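Local coordinates for protein citrate lyase, subunit 1 (PDB 6HXI) that probably catalyses, together with its partner subunit, the ATP-driven cleavage of citrate by coenzyme A to give acetyl-CoA and oxaloacetate, at residues 53-58 against 79-84; 57-62 against 107-112; 262-267 against 299-304; 270-275 against 330-335. All coordinates share one frame; numbering follows the deposited sequence.

In the fold
The four contacts illustrate how one chain joins its parts with different chemistry. Interactions 1 and 2 lie in the ATP-grasp part and share strand 56-60: interaction 1 packs a helix on it mainly through carbon, with a loose pairing of charges at the margin, while interaction 2 joins it edge to edge with strand 106-110 by backbone bonds and a buried ion pair. Interactions 3 and 4 belong to the citrate-binding part and touch through Val273, Trp274 and Ala300. Interaction 3 is an antiparallel pair beside the bound citrate and the partner subunit; interaction 4 is a parallel pair made by two backbone bonds and reinforced by an arginine. All are mainly buried, with exposed residues only in 1 and 4.

Interaction 1. Residues 53-58 against 79-84; sequences TTRLVV and WEEAKE
Arg55 opens the contact from its margin, since its backbone turns the side chain away from helix 79-84 and only the folded tail comes back. There its NH2 lies 4.4 Å from OE1 of Glu81, an attraction of charges without a directed N-H, because the oxygen sits well out of the guanidinium plane. The firm ion pairs of this arginine are made with Asp76 and Asp78. With Asp78 close to Glu81, the guanidinium would be expected to ease the crowding of negative charge.

Leu56 carries the apolar centre. Its CG stands anti to the carbonyl carbon (chi1 -48°), which sends CD1 into the first turn of the helix. This methyl lies 3.7 Å from CA of Trp79 and 3.7 Å from CB of Ala82, and it meets the indole at its edge, close to the ring plane, 3.9 Å from CE3. The indole is swung out by a CG anti to the backbone N (chi1 168°), and CG of Lys83 covers one face toward the rim. Its NE1 makes a weak hydrogen bond to Glu45.

Val57 points to the other side of the sheet, and Val58 returns to the helix, setting CG1 4.4 Å from CB of Ala82.

Strand 56-58 and helix 79-84 run nearly parallel, 8° apart, their axes 8.9 Å apart at the closest, a helix laid on one face of a four-stranded antiparallel sheet of the ATP-grasp part. Leu56, Val58 and Trp79 also rest on Ile108 of strand 106-110, Leu56 reaches Trp50 of helix 50-53, and Val58 continues along helix 79-89 to Tyr85 and Leu86.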
loop_
_atom_site.group_PDB
_atom_site.type_symbol
_atom_site.label_atom_id
_atom_site.label_comp_id
_atom_site.label_asym_id
_atom_site.label_seq_id
_atom_site.Cartn_x
_atom_site.Cartn_y
_atom_site.Cartn_z
ATOM N N THR C 53 46.170 2.306 67.517
ATOM C CA THR C 53 45.768 2.635 68.895
ATOM C C THR C 53 45.018 1.514 69.678
ATOM O O THR C 53 44.520 1.778 70.778
ATOM C CB THR C 53 44.931 3.933 68.879
ATOM O OG1 THR C 53 44.136 3.999 67.685
ATOM C CG2 THR C 53 45.789 5.179 68.997
ATOM N N THR C 54 44.946 0.284 69.133
ATOM C CA THR C 54 44.236 -0.834 69.785
ATOM C C THR C 54 45.148 -2.060 69.960
ATOM O O THR C 54 46.107 -2.218 69.196
ATOM C CB THR C 54 42.956 -1.183 68.976
ATOM O OG1 THR C 54 42.272 0.020 68.623
ATOM C CG2 THR C 54 41.991 -2.103 69.726
ATOM N N ARG C 55 44.860 -2.914 70.977
ATOM C CA ARG C 55 45.587 -4.173 71.169
ATOM C C ARG C 55 44.987 -5.161 70.162
ATOM O O ARG C 55 43.765 -5.247 70.037
ATOM C CB ARG C 55 45.513 -4.692 72.617
ATOM C CG ARG C 55 46.362 -3.899 73.620
ATOM C CD ARG C 55 47.830 -3.698 73.231
ATOM N NE ARG C 55 48.606 -4.941 73.237
ATOM C CZ ARG C 55 49.825 -5.063 73.754
ATOM N NH1 ARG C 55 50.423 -4.019 74.319
ATOM N NH2 ARG C 55 50.463 -6.225 73.701
ATOM N N LEU C 56 45.850 -5.853 69.416
ATOM C CA LEU C 56 45.470 -6.713 68.305
ATOM C C LEU C 56 45.607 -8.225 68.510
ATOM O O LEU C 56 46.162 -8.701 69.506
ATOM C CB LEU C 56 46.288 -6.302 67.054
ATOM C CG LEU C 56 46.364 -4.814 66.707
ATOM C CD1 LEU C 56 47.356 -4.584 65.631
ATOM C CD2 LEU C 56 45.011 -4.255 66.270
ATOM N N VAL C 57 45.031 -8.960 67.533
ATOM C CA VAL C 57 45.064 -10.403 67.292
ATOM C C VAL C 57 45.315 -10.554 65.776
ATOM O O VAL C 57 44.608 -9.948 64.965
ATOM C CB VAL C 57 43.771 -11.159 67.734
ATOM C CG1 VAL C 57 43.839 -12.643 67.390
ATOM C CG2 VAL C 57 43.508 -10.991 69.220
ATOM N N VAL C 58 46.328 -11.329 65.406
ATOM C CA VAL C 58 46.622 -11.580 64.000
ATOM C C VAL C 58 46.812 -13.099 63.818
ATOM O O VAL C 58 47.557 -13.737 64.566
ATOM C CB VAL C 58 47.736 -10.669 63.388
ATOM C CG1 VAL C 58 49.025 -10.685 64.199
ATOM C CG2 VAL C 58 47.992 -10.972 61.915
ATOM N N TRP C 79 50.429 -2.668 66.958
ATOM C CA TRP C 79 50.425 -2.599 65.489
ATOM C C TRP C 79 51.827 -2.890 64.910
ATOM O O TRP C 79 51.928 -3.536 63.861
ATOM C CB TRP C 79 49.842 -1.266 64.980
ATOM C CG TRP C 79 50.064 -1.017 63.517
ATOM C CD1 TRP C 79 50.872 -0.067 62.961
ATOM C CD2 TRP C 79 49.543 -1.791 62.425
ATOM N NE1 TRP C 79 50.873 -0.188 61.589
ATOM C CE2 TRP C 79 50.056 -1.232 61.233
ATOM C CE3 TRP C 79 48.680 -2.896 62.337
ATOM C CZ2 TRP C 79 49.727 -1.735 59.969
ATOM C CZ3 TRP C 79 48.370 -3.404 61.087
ATOM C CH2 TRP C 79 48.882 -2.821 59.920
ATOM N N GLU C 80 52.901 -2.450 65.629
ATOM C CA GLU C 80 54.304 -2.700 65.283
ATOM C C GLU C 80 54.548 -4.212 65.370
ATOM O O GLU C 80 54.978 -4.825 64.390
ATOM C CB GLU C 80 55.246 -1.965 66.260
ATOM C CG GLU C 80 55.698 -0.583 65.816
ATOM C CD GLU C 80 56.818 0.028 66.648
ATOM O OE1 GLU C 80 56.875 -0.224 67.875
ATOM O OE2 GLU C 80 57.631 0.783 66.068
ATOM N N GLU C 81 54.201 -4.812 66.532
ATOM C CA GLU C 81 54.334 -6.243 66.823
ATOM C C GLU C 81 53.554 -7.091 65.825
ATOM O O GLU C 81 53.979 -8.204 65.506
ATOM C CB GLU C 81 53.861 -6.548 68.247
ATOM C CG GLU C 81 54.671 -5.868 69.338
ATOM C CD GLU C 81 54.291 -6.244 70.760
ATOM O OE1 GLU C 81 53.760 -7.360 70.968
ATOM O OE2 GLU C 81 54.563 -5.433 71.675
ATOM N N ALA C 82 52.409 -6.560 65.336
ATOM C CA ALA C 82 51.558 -7.204 64.338
ATOM C C ALA C 82 52.290 -7.254 62.998
ATOM O O ALA C 82 52.337 -8.323 62.390
ATOM C CB ALA C 82 50.242 -6.460 64.199
ATOM N N LYS C 83 52.924 -6.126 62.577
ATOM C CA LYS C 83 53.710 -6.042 61.335
ATOM C C LYS C 83 54.905 -6.997 61.359
ATOM O O LYS C 83 55.297 -7.489 60.307
ATOM C CB LYS C 83 54.202 -4.617 61.069
ATOM C CG LYS C 83 53.122 -3.595 60.723
ATOM C CD LYS C 83 53.724 -2.198 60.474
ATOM C CE LYS C 83 54.178 -1.442 61.723
ATOM N NZ LYS C 83 55.461 -0.679 61.540
ATOM N N GLU C 84 55.471 -7.262 62.557
ATOM C CA GLU C 84 56.576 -8.205 62.752
ATOM C C GLU C 84 56.096 -9.627 62.439
ATOM O O GLU C 84 56.775 -10.342 61.706
ATOM C CB GLU C 84 57.135 -8.124 64.185
ATOM C CG GLU C 84 58.067 -6.943 64.417
ATOM C CD GLU C 84 58.538 -6.718 65.843
ATOM O OE1 GLU C 84 58.129 -7.482 66.749
ATOM O OE2 GLU C 84 59.316 -5.759 66.055
#

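Interaction 2. Residues 57-62 against 107-112; sequences VVKPDQ and LIEPFT
Leu107 begins the pairing with two backbone bonds to Lys59: its N-H reaches O of Lys59 at 2.8 Å, nearly along the C=O axis, and its O accepts N of Lys59 at 3.2 Å. The same oxygen also takes a CA-H contact from Val58. On the Leu107 side of the sheet, CB lies alongside the carboxylate of Asp61, whose two oxygens are held by the backbone N-H groups of Glu8 and Tyr9.

Ile108 forms the non-hydrogen-bonded pair with Val58. The two side chains lie side by side and point the same way, CG1 of Ile108 3.8 Å from CG2 of Val58, on the face that looks to helix 79-89. This is the smaller, four-stranded antiparallel sheet of the ATP-grasp part, in which strand 56-60 sits between strands 106-110 and 74-75.

Glu109 repeats the hydrogen-bonded pattern with Val57: its N donates to O of Val57 at 3.1 Å, straight at 163°, while N of Val57 returns to O of Glu109 at 2.9 Å but bends to 141°. Its side chain leaves with CG in the crowded position between backbone N and carbonyl carbon (chi1 68°) and then extends, so that OE2 meets NZ of Lys59 obliquely at 3.3 Å in a buried salt bridge whose hydrogen bond is weak. Both charges have further partners, Lys59 in Glu8 and Asp214 and Glu109 in Lys12, a network that would tend to keep all of them ionised.

Beyond Pro110, where the strand ends, Phe111 turns the edge of its ring to Val57, whose CG2 lies near the ring plane and 3.7 Å from CD1.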
loop_
_atom_site.group_PDB
_atom_site.type_symbol
_atom_site.label_atom_id
_atom_site.label_comp_id
_atom_site.label_asym_id
_atom_site.label_seq_id
_atom_site.Cartn_x
_atom_site.Cartn_y
_atom_site.Cartn_z
ATOM N N VAL C 57 45.031 -8.960 67.533
ATOM C CA VAL C 57 45.064 -10.403 67.292
ATOM C C VAL C 57 45.315 -10.554 65.776
ATOM O O VAL C 57 44.608 -9.948 64.965
ATOM C CB VAL C 57 43.771 -11.159 67.734
ATOM C CG1 VAL C 57 43.839 -12.643 67.390
ATOM C CG2 VAL C 57 43.508 -10.991 69.220
ATOM N N VAL C 58 46.328 -11.329 65.406
ATOM C CA VAL C 58 46.622 -11.580 64.000
ATOM C C VAL C 58 46.812 -13.099 63.818
ATOM O O VAL C 58 47.557 -13.737 64.566
ATOM C CB VAL C 58 47.736 -10.669 63.388
ATOM C CG1 VAL C 58 49.025 -10.685 64.199
ATOM C CG2 VAL C 58 47.992 -10.972 61.915
ATOM N N LYS C 59 46.032 -13.676 62.892
ATOM C CA LYS C 59 45.984 -15.111 62.616
ATOM C C LYS C 59 45.767 -15.406 61.116
ATOM O O LYS C 59 45.114 -14.602 60.439
ATOM C CB LYS C 59 44.882 -15.782 63.471
ATOM C CG LYS C 59 43.492 -15.143 63.360
ATOM C CD LYS C 59 42.557 -15.625 64.452
ATOM C CE LYS C 59 41.429 -14.658 64.679
ATOM N NZ LYS C 59 40.338 -15.251 65.502
ATOM N N PRO C 60 46.272 -16.552 60.575
ATOM C CA PRO C 60 46.036 -16.847 59.149
ATOM C C PRO C 60 44.569 -17.179 58.833
ATOM O O PRO C 60 43.929 -17.936 59.569
ATOM C CB PRO C 60 46.983 -18.018 58.856
ATOM C CG PRO C 60 47.203 -18.668 60.164
ATOM C CD PRO C 60 47.057 -17.626 61.228
ATOM N N ASP C 61 44.040 -16.580 57.748
ATOM C CA ASP C 61 42.665 -16.740 57.288
ATOM C C ASP C 61 42.633 -17.485 55.947
ATOM O O ASP C 61 42.236 -16.924 54.925
ATOM C CB ASP C 61 41.968 -15.364 57.207
ATOM C CG ASP C 61 40.448 -15.404 57.273
ATOM O OD1 ASP C 61 39.879 -16.523 57.346
ATOM O OD2 ASP C 61 39.828 -14.320 57.254
ATOM N N GLN C 62 43.053 -18.757 55.957
ATOM C CA GLN C 62 43.106 -19.579 54.747
ATOM C C GLN C 62 42.291 -20.877 54.878
ATOM O O GLN C 62 42.591 -21.887 54.226
ATOM C CB GLN C 62 44.564 -19.830 54.330
ATOM C CG GLN C 62 45.153 -18.688 53.516
ATOM C CD GLN C 62 46.634 -18.849 53.295
ATOM O OE1 GLN C 62 47.444 -18.613 54.191
ATOM N NE2 GLN C 62 47.019 -19.232 52.087
ATOM N N LEU C 107 44.210 -12.319 59.098
ATOM C CA LEU C 107 43.199 -11.419 59.633
ATOM C C LEU C 107 43.736 -10.653 60.848
ATOM O O LEU C 107 44.331 -11.255 61.749
ATOM C CB LEU C 107 41.906 -12.194 59.981
ATOM C CG LEU C 107 40.811 -11.450 60.780
ATOM C CD1 LEU C 107 40.084 -10.397 59.929
ATOM C CD2 LEU C 107 39.833 -12.418 61.392
ATOM N N ILE C 108 43.522 -9.324 60.857
ATOM C CA ILE C 108 43.871 -8.452 61.984
ATOM C C ILE C 108 42.580 -7.896 62.592
ATOM O O ILE C 108 41.719 -7.358 61.887
ATOM C CB ILE C 108 44.952 -7.356 61.724
ATOM C CG1 ILE C 108 46.103 -7.890 60.841
ATOM C CG2 ILE C 108 45.499 -6.809 63.070
ATOM C CD1 ILE C 108 46.946 -6.821 60.201
ATOM N N GLU C 109 42.442 -8.077 63.900
ATOM C CA GLU C 109 41.277 -7.610 64.640
ATOM C C GLU C 109 41.627 -7.204 66.095
ATOM O O GLU C 109 42.659 -7.651 66.605
ATOM C CB GLU C 109 40.167 -8.674 64.603
ATOM C CG GLU C 109 40.468 -9.952 65.369
ATOM C CD GLU C 109 39.335 -10.958 65.408
ATOM O OE1 GLU C 109 38.202 -10.606 65.005
ATOM O OE2 GLU C 109 39.576 -12.098 65.865
ATOM N N PRO C 110 40.775 -6.400 66.787
ATOM C CA PRO C 110 41.082 -6.049 68.187
ATOM C C PRO C 110 41.030 -7.242 69.145
ATOM O O PRO C 110 40.225 -8.155 68.955
ATOM C CB PRO C 110 40.011 -5.011 68.540
ATOM C CG PRO C 110 38.894 -5.269 67.607
ATOM C CD PRO C 110 39.509 -5.774 66.339
ATOM N N PHE C 111 41.897 -7.235 70.167
ATOM C CA PHE C 111 41.962 -8.273 71.191
ATOM C C PHE C 111 40.881 -8.001 72.221
ATOM O O PHE C 111 40.904 -6.948 72.872
ATOM C CB PHE C 111 43.356 -8.308 71.854
ATOM C CG PHE C 111 43.491 -9.249 73.035
ATOM C CD1 PHE C 111 43.775 -10.595 72.845
ATOM C CD2 PHE C 111 43.357 -8.781 74.338
ATOM C CE1 PHE C 111 43.899 -11.461 73.937
ATOM C CE2 PHE C 111 43.471 -9.651 75.428
ATOM C CZ PHE C 111 43.742 -10.984 75.222
ATOM N N THR C 112 39.936 -8.943 72.370
ATOM C CA THR C 112 38.876 -8.793 73.357
ATOM C C THR C 112 39.225 -9.606 74.620
ATOM O O THR C 112 39.227 -10.841 74.575
ATOM C CB THR C 112 37.493 -9.067 72.746
ATOM O OG1 THR C 112 37.235 -8.026 71.804
ATOM C CG2 THR C 112 36.364 -9.075 73.782
#

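Interaction 3. Residues 262-267 against 299-304; sequences LKLTIL and MANYGE
The two flat groups lie on opposite faces of the strand pair. The Tyr302 ring meets Phe273 of the succinyl-CoA ligase alpha chain edge to face, and its hydroxyl bonds with Ser283 and with the backbone N of Gly274 of that chain. The Asn301 amide crosses Leu264 at about a right angle, ND2 3.6 Å from CD1, while OD1 accepts N of Thr275. On the Tyr302 face, Glu304 lies alongside Lys263, its carboxylate fixed by Ser261 and Ser306 and its side chain about 5 Å from the bound citrate.

Two hydrogen-bonded pairs, two bonds each, hold the strands; the straighter ones are Lys263 N to Glu304 O at 2.7 Å and Tyr302 N to Thr265 O at 2.9 Å. Past the pairs, N of Leu267 reaches O of Ala300 at 3.1 Å from above the carbonyl plane, and CD1 of Leu267 lies 3.6 Å from C of Asn301. An alanine here lacks these methyl contacts and would probably loosen the packing against Met299 and Tyr302.

This two-stranded antiparallel sheet of the citrate-binding part lies at the alpha-chain interface, with helix 280-292 against Met299 and Tyr302 and helix 311-325 against Leu262, Leu264 and Ile266.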
loop_
_atom_site.group_PDB
_atom_site.type_symbol
_atom_site.label_atom_id
_atom_site.label_comp_id
_atom_site.label_asym_id
_atom_site.label_seq_id
_atom_site.Cartn_x
_atom_site.Cartn_y
_atom_site.Cartn_z
ATOM N N LEU C 262 29.096 -26.063 33.159
ATOM C CA LEU C 262 30.454 -26.086 32.628
ATOM C C LEU C 262 31.324 -25.936 33.879
ATOM O O LEU C 262 31.347 -24.860 34.495
ATOM C CB LEU C 262 30.732 -24.903 31.652
ATOM C CG LEU C 262 29.996 -24.789 30.270
ATOM C CD1 LEU C 262 30.053 -26.072 29.451
ATOM C CD2 LEU C 262 28.604 -24.203 30.395
ATOM N N LYS C 263 31.962 -27.039 34.308
ATOM C CA LYS C 263 32.777 -27.077 35.516
ATOM C C LYS C 263 34.154 -27.634 35.203
ATOM O O LYS C 263 34.263 -28.620 34.491
ATOM C CB LYS C 263 32.079 -27.898 36.628
ATOM C CG LYS C 263 30.686 -27.369 37.043
ATOM C CD LYS C 263 30.036 -28.113 38.222
ATOM C CE LYS C 263 30.343 -27.474 39.570
ATOM N NZ LYS C 263 30.012 -28.360 40.727
ATOM N N LEU C 264 35.208 -26.990 35.706
ATOM C CA LEU C 264 36.589 -27.437 35.531
ATOM C C LEU C 264 37.408 -27.213 36.804
ATOM O O LEU C 264 37.421 -26.113 37.356
ATOM C CB LEU C 264 37.264 -26.767 34.310
ATOM C CG LEU C 264 38.786 -26.976 34.135
ATOM C CD1 LEU C 264 39.133 -28.440 33.818
ATOM C CD2 LEU C 264 39.350 -26.053 33.084
ATOM N N THR C 265 38.084 -28.272 37.259
ATOM C CA THR C 265 38.977 -28.281 38.420
ATOM C C THR C 265 40.281 -28.946 37.979
ATOM O O THR C 265 40.284 -30.134 37.641
ATOM C CB THR C 265 38.329 -29.031 39.623
ATOM O OG1 THR C 265 37.039 -28.480 39.916
ATOM C CG2 THR C 265 39.208 -29.021 40.881
ATOM N N ILE C 266 41.383 -28.193 37.986
ATOM C CA ILE C 266 42.689 -28.762 37.645
ATOM C C ILE C 266 43.222 -29.463 38.890
ATOM O O ILE C 266 43.274 -28.862 39.974
ATOM C CB ILE C 266 43.691 -27.725 37.058
ATOM C CG1 ILE C 266 43.041 -26.902 35.929
ATOM C CG2 ILE C 266 44.980 -28.425 36.572
ATOM C CD1 ILE C 266 43.712 -25.555 35.670
ATOM N N LEU C 267 43.574 -30.747 38.739
ATOM C CA LEU C 267 44.101 -31.573 39.823
ATOM C C LEU C 267 45.625 -31.630 39.736
ATOM O O LEU C 267 46.304 -31.574 40.765
ATOM C CB LEU C 267 43.530 -33.005 39.762
ATOM C CG LEU C 267 42.009 -33.193 39.695
ATOM C CD1 LEU C 267 41.648 -34.637 39.383
ATOM C CD2 LEU C 267 41.337 -32.783 40.983
ATOM N N MET C 299 45.686 -38.269 36.622
ATOM C CA MET C 299 44.434 -37.546 36.410
ATOM C C MET C 299 44.678 -36.051 36.521
ATOM O O MET C 299 44.779 -35.505 37.620
ATOM C CB MET C 299 43.349 -38.014 37.361
ATOM C CG MET C 299 42.154 -38.498 36.632
ATOM S SD MET C 299 40.731 -38.581 37.715
ATOM C CE MET C 299 41.060 -40.015 38.493
ATOM N N ALA C 300 44.839 -35.415 35.362
ATOM C CA ALA C 300 45.144 -34.000 35.229
ATOM C C ALA C 300 44.031 -33.038 35.646
ATOM O O ALA C 300 44.318 -31.880 35.989
ATOM C CB ALA C 300 45.572 -33.711 33.815
ATOM N N ASN C 301 42.765 -33.498 35.596
ATOM C CA ASN C 301 41.630 -32.647 35.944
ATOM C C ASN C 301 40.351 -33.430 36.228
ATOM O O ASN C 301 40.249 -34.612 35.875
ATOM C CB ASN C 301 41.335 -31.671 34.787
ATOM C CG ASN C 301 40.661 -32.339 33.603
ATOM O OD1 ASN C 301 41.210 -33.235 32.958
ATOM N ND2 ASN C 301 39.442 -31.950 33.317
ATOM N N TYR C 302 39.365 -32.741 36.830
ATOM C CA TYR C 302 37.999 -33.208 37.021
ATOM C C TYR C 302 37.153 -32.126 36.381
ATOM O O TYR C 302 37.132 -30.989 36.849
ATOM C CB TYR C 302 37.567 -33.454 38.493
ATOM C CG TYR C 302 36.073 -33.672 38.568
ATOM C CD1 TYR C 302 35.510 -34.890 38.191
ATOM C CD2 TYR C 302 35.207 -32.611 38.826
ATOM C CE1 TYR C 302 34.130 -35.049 38.084
ATOM C CE2 TYR C 302 33.823 -32.755 38.705
ATOM C CZ TYR C 302 33.288 -33.988 38.370
ATOM O OH TYR C 302 31.923 -34.147 38.295
ATOM N N GLY C 303 36.497 -32.490 35.299
ATOM C CA GLY C 303 35.636 -31.599 34.535
ATOM C C GLY C 303 34.277 -32.218 34.274
ATOM O O GLY C 303 34.095 -33.442 34.397
ATOM N N GLU C 304 33.329 -31.367 33.866
ATOM C CA GLU C 304 31.936 -31.728 33.636
ATOM C C GLU C 304 31.240 -30.618 32.837
ATOM O O GLU C 304 31.422 -29.435 33.117
ATOM C CB GLU C 304 31.266 -31.863 35.024
ATOM C CG GLU C 304 29.876 -32.433 35.046
ATOM C CD GLU C 304 28.776 -31.392 35.081
ATOM O OE1 GLU C 304 28.554 -30.768 36.143
ATOM O OE2 GLU C 304 28.131 -31.201 34.029
#

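Interaction 4. Residues 270-275 against 330-335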
loop_
_atom_site.group_PDB
_atom_site.type_symbol
_atom_site.label_atom_id
_atom_site.label_comp_id
_atom_site.label_asym_id
_atom_site.label_seq_id
_atom_site.Cartn_x
_atom_site.Cartn_y
_atom_site.Cartn_z
ATOM N N GLU C 270 50.649 -31.224 35.144
ATOM C CA GLU C 270 51.592 -32.137 34.490
ATOM C C GLU C 270 51.045 -33.573 34.279
ATOM O O GLU C 270 51.809 -34.474 33.913
ATOM C CB GLU C 270 52.952 -32.165 35.235
ATOM C CG GLU C 270 53.595 -30.804 35.472
ATOM C CD GLU C 270 53.643 -29.875 34.276
ATOM O OE1 GLU C 270 54.217 -30.270 33.234
ATOM O OE2 GLU C 270 53.102 -28.750 34.384
ATOM N N GLY C 271 49.742 -33.766 34.480
ATOM C CA GLY C 271 49.087 -35.058 34.285
ATOM C C GLY C 271 48.870 -35.379 32.818
ATOM O O GLY C 271 48.579 -34.477 32.024
ATOM N N ARG C 272 49.019 -36.661 32.441
ATOM C CA ARG C 272 48.846 -37.090 31.051
ATOM C C ARG C 272 47.401 -37.565 30.731
ATOM O O ARG C 272 47.099 -37.782 29.556
ATOM C CB ARG C 272 49.915 -38.124 30.614
ATOM C CG ARG C 272 49.921 -39.470 31.357
ATOM C CD ARG C 272 50.981 -40.439 30.823
ATOM N NE ARG C 272 50.797 -40.733 29.398
ATOM C CZ ARG C 272 50.016 -41.697 28.919
ATOM N NH1 ARG C 272 49.355 -42.499 29.746
ATOM N NH2 ARG C 272 49.889 -41.867 27.611
ATOM N N VAL C 273 46.506 -37.680 31.748
ATOM C CA VAL C 273 45.108 -38.077 31.494
ATOM C C VAL C 273 44.148 -36.877 31.628
ATOM O O VAL C 273 43.922 -36.353 32.731
ATOM C CB VAL C 273 44.592 -39.306 32.292
ATOM C CG1 VAL C 273 43.216 -39.760 31.775
ATOM C CG2 VAL C 273 45.588 -40.450 32.264
ATOM N N TRP C 274 43.588 -36.452 30.506
ATOM C CA TRP C 274 42.632 -35.355 30.543
ATOM C C TRP C 274 41.244 -35.870 30.198
ATOM O O TRP C 274 41.088 -36.860 29.458
ATOM C CB TRP C 274 43.060 -34.188 29.651
ATOM C CG TRP C 274 44.279 -33.474 30.145
ATOM C CD1 TRP C 274 45.574 -33.892 30.046
ATOM C CD2 TRP C 274 44.316 -32.205 30.812
ATOM N NE1 TRP C 274 46.417 -32.960 30.605
ATOM C CE2 TRP C 274 45.672 -31.910 31.076
ATOM C CE3 TRP C 274 43.332 -31.296 31.232
ATOM C CZ2 TRP C 274 46.066 -30.750 31.743
ATOM C CZ3 TRP C 274 43.728 -30.129 31.865
ATOM C CH2 TRP C 274 45.076 -29.869 32.119
ATOM N N THR C 275 40.238 -35.236 30.785
ATOM C CA THR C 275 38.874 -35.664 30.569
ATOM C C THR C 275 37.933 -34.526 30.207
ATOM O O THR C 275 38.029 -33.412 30.746
ATOM C CB THR C 275 38.340 -36.420 31.802
ATOM O OG1 THR C 275 38.430 -35.587 32.968
ATOM C CG2 THR C 275 39.021 -37.773 32.022
ATOM N N ASN C 330 55.001 -34.155 27.041
ATOM C CA ASN C 330 55.201 -35.339 27.867
ATOM C C ASN C 330 55.484 -36.626 27.073
ATOM O O ASN C 330 54.686 -36.962 26.190
ATOM C CB ASN C 330 53.968 -35.533 28.761
ATOM C CG ASN C 330 54.171 -36.391 29.983
ATOM O OD1 ASN C 330 53.665 -37.516 30.075
ATOM N ND2 ASN C 330 54.833 -35.840 30.992
ATOM N N PRO C 331 56.569 -37.393 27.406
ATOM C CA PRO C 331 56.769 -38.705 26.750
ATOM C C PRO C 331 55.633 -39.649 27.178
ATOM O O PRO C 331 55.020 -39.420 28.229
ATOM C CB PRO C 331 58.136 -39.163 27.258
ATOM C CG PRO C 331 58.338 -38.449 28.531
ATOM C CD PRO C 331 57.584 -37.153 28.453
ATOM N N ASN C 332 55.321 -40.673 26.344
ATOM C CA ASN C 332 54.173 -41.614 26.426
ATOM C C ASN C 332 52.939 -40.885 25.841
ATOM O O ASN C 332 51.875 -41.487 25.679
ATOM C CB ASN C 332 53.830 -42.129 27.863
ATOM C CG ASN C 332 54.947 -42.520 28.813
ATOM O OD1 ASN C 332 54.749 -42.520 30.037
ATOM N ND2 ASN C 332 56.124 -42.879 28.302
ATOM N N GLY C 333 53.117 -39.597 25.529
ATOM C CA GLY C 333 52.083 -38.709 25.020
ATOM C C GLY C 333 51.135 -38.288 26.119
ATOM O O GLY C 333 51.483 -38.319 27.304
ATOM N N LYS C 334 49.928 -37.891 25.722
ATOM C CA LYS C 334 48.835 -37.495 26.607
ATOM C C LYS C 334 47.541 -38.061 26.043
ATOM O O LYS C 334 47.431 -38.226 24.833
ATOM C CB LYS C 334 48.755 -35.967 26.759
ATOM C CG LYS C 334 49.733 -35.435 27.788
ATOM C CD LYS C 334 49.790 -33.930 27.831
ATOM C CE LYS C 334 50.767 -33.494 28.897
ATOM N NZ LYS C 334 51.024 -32.037 28.854
ATOM N N VAL C 335 46.578 -38.388 26.904
ATOM C CA VAL C 335 45.286 -38.929 26.467
ATOM C C VAL C 335 44.112 -37.976 26.789
ATOM O O VAL C 335 44.032 -37.452 27.905
ATOM C CB VAL C 335 45.075 -40.360 27.027
ATOM C CG1 VAL C 335 43.668 -40.851 26.760
ATOM C CG2 VAL C 335 46.090 -41.342 26.447
#
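Two main-chain bonds define the parallel pairing of Val273 with Val335. Val335 donates its N to O of Arg272 at 2.8 Å and accepts N of Trp274 on its own O at 2.8 Å, both nearly along the C=O axis.

Strand 273-275 is an outermost strand within this chain of a four-stranded parallel sheet, with 334-338 next to it; such a sheet is consistent with the succinyl-CoA synthetase relationship of the citrate-binding part.

Side-chain polar bonds come chiefly from Arg272, which grips the type II turn of Asn330 to Gly333. Its CG takes the crowded position (chi1 63°), and the chain bends at chi3. NE then meets O of Gly333 at 3.3 Å and NH2 meets O of Asn332 at 2.8 Å, both from above the carbonyl planes. An alanine here has no guanidinium to clasp the turn, and the turn would probably be held less firmly against strand 273-275. A weak bond from NE1 of Trp274 to O of Gly271 ties the indole back to its own chain.

Van der Waals contact fills in beside it: CG of Lys334 lies 3.9 Å from CB of Arg272. The Lys334 amine continues past them to the carbonyls of Ser328 and Met325.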